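Local structure of baculoviral IAP repeat-containing protein 2 (Homo sapiens, 3M1D) at residues Phe50-Met55 and Gln71-Cys76. The protein probably acts as an inhibitor of apoptosis recruited to TRAF2-containing signalling complexes, and carries a zinc-binding BIR domain. Residues are numbered along the deposited sequence; the frame is centred on the assembly and turned at random.
Sequences FCCGLM and QLYPSC. With ZN (zinc ion), chain C.
Cys52 SG lies 2.3 Å from the zinc ion, and Cys76 SG binds the same ion across the contact, while Cys49 and His69 complete the three-cysteine, one-histidine site of this BIR domain. Cys49 and Cys52 form a CxxC pair, and His69 stands on helix 65-72. The metal therefore ties the loop between strands 47-49 and 55-56 to the end of that helix and the turn after it. Besides the metal, Cys52 SG accepts a hydrogen bond from Leu54 N at 3.5 Å, with an N-H...S angle of 157°; such a bond would be expected to temper the charge of the thiolate. Cys76 SG, anti to its backbone N (chi1 175°), reaches the zinc from the start of helix 77-83, where Cys76 is the N-cap and its side chain caps a backbone N.

Tyr73 leaves helical geometry and opens a type I turn to Cys76. Cys52 SG lies 4.7 Å from the centroid of the Tyr73 ring, 52° off its normal, an oblique sulfur-aromatic contact. Cys52 CB comes within 3.7 Å of Tyr73 CD2. Farther along, Leu54 and Leu72 cross at about a right angle, with Leu54 CD1 4.1 Å from Leu72 CB; Leu54 also touches Phe38 of strand 38-40. On the side of the zinc away from Leu54, Cys51 CB packs 3.6 Å from Cys76 SG.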
ATOM      1  N   PHE A  50       4.887  -1.196  -4.879  1.00 22.69           N
ATOM      2  CA  PHE A  50       5.245  -1.454  -6.265  1.00 24.90           C
ATOM      3  C   PHE A  50       6.585  -0.810  -6.621  1.00 23.32           C
ATOM      4  O   PHE A  50       7.252  -1.236  -7.564  1.00 23.93           O
ATOM      5  CB  PHE A  50       4.140  -0.962  -7.217  1.00 18.85           C
ATOM      6  CG  PHE A  50       4.155   0.530  -7.467  1.00 19.02           C
ATOM      7  CD1 PHE A  50       4.266   1.025  -8.757  1.00 21.27           C
ATOM      8  CD2 PHE A  50       4.028   1.430  -6.419  1.00 20.77           C
ATOM      9  CE1 PHE A  50       4.272   2.395  -9.003  1.00 24.40           C
ATOM     10  CE2 PHE A  50       4.018   2.796  -6.652  1.00 21.88           C
ATOM     11  CZ  PHE A  50       4.153   3.278  -7.953  1.00 25.14           C
ATOM     12  N   CYS A  51       6.988   0.202  -5.857  1.00 23.32           N
ATOM     13  CA  CYS A  51       8.211   0.936  -6.166  1.00 25.85           C
ATOM     14  C   CYS A  51       9.446   0.400  -5.456  1.00 26.65           C
ATOM     15  O   CYS A  51      10.476   0.178  -6.086  1.00 24.60           O
ATOM     16  CB  CYS A  51       8.061   2.427  -5.844  1.00 24.40           C
ATOM     17  SG  CYS A  51       9.556   3.399  -6.198  1.00 24.43           S
ATOM     18  N   CYS A  52       9.348   0.202  -4.145  1.00 21.52           N
ATOM     19  CA  CYS A  52      10.521  -0.177  -3.362  1.00 21.50           C
ATOM     20  C   CYS A  52      10.441  -1.579  -2.772  1.00 20.47           C
ATOM     21  O   CYS A  52      11.421  -2.069  -2.228  1.00 21.12           O
ATOM     22  CB  CYS A  52      10.771   0.831  -2.242  1.00 19.25           C
ATOM     23  SG  CYS A  52       9.503   0.803  -0.887  1.00 21.42           S
ATOM     24  N   GLY A  53       9.286  -2.225  -2.870  1.00 21.09           N
ATOM     25  CA  GLY A  53       9.162  -3.578  -2.338  1.00 22.94           C
ATOM     26  C   GLY A  53       8.992  -3.668  -0.819  1.00 24.41           C
ATOM     27  O   GLY A  53       9.011  -4.758  -0.257  1.00 21.31           O
ATOM     28  N   LEU A  54       8.821  -2.538  -0.137  1.00 21.63           N
ATOM     29  CA  LEU A  54       8.530  -2.593   1.301  1.00 23.15           C
ATOM     30  C   LEU A  54       7.288  -3.458   1.548  1.00 21.74           C
ATOM     31  O   LEU A  54       6.281  -3.299   0.864  1.00 20.92           O
ATOM     32  CB  LEU A  54       8.308  -1.189   1.864  1.00 21.84           C
ATOM     33  CG  LEU A  54       7.852  -1.062   3.316  1.00 20.92           C
ATOM     34  CD1 LEU A  54       8.984  -1.425   4.276  1.00 23.85           C
ATOM     35  CD2 LEU A  54       7.379   0.364   3.554  1.00 19.11           C
ATOM     36  N   MET A  55       7.367  -4.360   2.527  1.00 23.18           N
ATOM     37  CA  MET A  55       6.280  -5.292   2.822  1.00 24.84           C
ATOM     38  C   MET A  55       5.702  -5.061   4.212  1.00 23.58           C
ATOM     39  O   MET A  55       6.439  -4.991   5.193  1.00 23.52           O
ATOM     40  CB  MET A  55       6.761  -6.741   2.690  1.00 25.39           C
ATOM     41  CG  MET A  55       7.131  -7.120   1.257  1.00 30.55           C
ATOM     42  SD  MET A  55       7.683  -8.829   1.116  1.00 47.91           S
ATOM     43  CE  MET A  55       6.104  -9.637   1.001  1.00 38.26           C
ATOM     44  N   GLN A  71       7.979   6.413   6.939  1.00 27.45           N
ATOM     45  CA  GLN A  71       8.778   6.157   8.134  1.00 31.75           C
ATOM     46  C   GLN A  71       9.746   5.004   7.956  1.00 30.51           C
ATOM     47  O   GLN A  71      10.884   5.058   8.426  1.00 28.99           O
ATOM     48  CB  GLN A  71       7.870   5.827   9.329  1.00 32.58           C
ATOM     49  CG  GLN A  71       7.353   7.037  10.087  1.00 36.55           C
ATOM     50  CD  GLN A  71       6.158   6.726  10.981  1.00 44.46           C
ATOM     51  OE1 GLN A  71       5.477   7.643  11.441  1.00 52.16           O
ATOM     52  NE2 GLN A  71       5.896   5.437  11.231  1.00 40.36           N
ATOM     53  N   LEU A  72       9.284   3.947   7.304  1.00 27.11           N
ATOM     54  CA  LEU A  72      10.075   2.729   7.234  1.00 30.25           C
ATOM     55  C   LEU A  72      11.059   2.754   6.090  1.00 27.42           C
ATOM     56  O   LEU A  72      12.204   2.316   6.250  1.00 26.74           O
ATOM     57  CB  LEU A  72       9.176   1.497   7.130  1.00 24.86           C
ATOM     58  CG  LEU A  72       8.317   1.261   8.370  1.00 27.31           C
ATOM     59  CD1 LEU A  72       7.108   0.397   8.016  1.00 28.72           C
ATOM     60  CD2 LEU A  72       9.141   0.615   9.463  1.00 31.19           C
ATOM     61  N   TYR A  73      10.612   3.254   4.941  1.00 24.66           N
ATOM     62  CA  TYR A  73      11.460   3.291   3.754  1.00 23.93           C
ATOM     63  C   TYR A  73      11.377   4.619   3.000  1.00 25.37           C
ATOM     64  O   TYR A  73      10.791   4.694   1.919  1.00 25.18           O
ATOM     65  CB  TYR A  73      11.157   2.115   2.820  1.00 22.47           C
ATOM     66  CG  TYR A  73      12.398   1.656   2.095  1.00 26.56           C
ATOM     67  CD1 TYR A  73      13.373   0.916   2.757  1.00 22.34           C
ATOM     68  CD2 TYR A  73      12.624   2.010   0.772  1.00 23.04           C
ATOM     69  CE1 TYR A  73      14.526   0.510   2.109  1.00 22.55           C
ATOM     70  CE2 TYR A  73      13.776   1.614   0.117  1.00 24.79           C
ATOM     71  CZ  TYR A  73      14.726   0.877   0.793  1.00 22.84           C
ATOM     72  OH  TYR A  73      15.866   0.485   0.142  1.00 24.81           O
ATOM     73  N   PRO A  74      11.991   5.667   3.567  1.00 24.80           N
ATOM     74  CA  PRO A  74      11.935   7.038   3.043  1.00 27.32           C
ATOM     75  C   PRO A  74      12.582   7.187   1.664  1.00 28.24           C
ATOM     76  O   PRO A  74      12.278   8.157   0.966  1.00 29.32           O
ATOM     77  CB  PRO A  74      12.753   7.852   4.061  1.00 28.37           C
ATOM     78  CG  PRO A  74      13.107   6.926   5.171  1.00 28.55           C
ATOM     79  CD  PRO A  74      12.934   5.532   4.693  1.00 27.14           C
ATOM     80  N   SER A  75      13.455   6.256   1.273  1.00 26.47           N
ATOM     81  CA  SER A  75      14.210   6.414   0.024  1.00 26.80           C
ATOM     82  C   SER A  75      13.412   6.009  -1.214  1.00 30.49           C
ATOM     83  O   SER A  75      13.855   6.210  -2.345  1.00 28.99           O
ATOM     84  CB  SER A  75      15.545   5.669   0.081  1.00 31.71           C
ATOM     85  OG  SER A  75      15.356   4.267   0.144  1.00 29.12           O
ATOM     86  N   CYS A  76      12.224   5.456  -0.989  1.00 30.24           N
ATOM     87  CA  CYS A  76      11.306   5.130  -2.079  1.00 29.40           C
ATOM     88  C   CYS A  76      10.938   6.379  -2.864  1.00 28.90           C
ATOM     89  O   CYS A  76      10.338   7.303  -2.311  1.00 26.83           O
ATOM     90  CB  CYS A  76      10.031   4.488  -1.520  1.00 21.94           C
ATOM     91  SG  CYS A  76       8.760   4.162  -2.760  1.00 22.38           S
TER
HETATM   92 ZN    ZN C1000       7.886   2.277  -1.675  1.00 23.90          ZN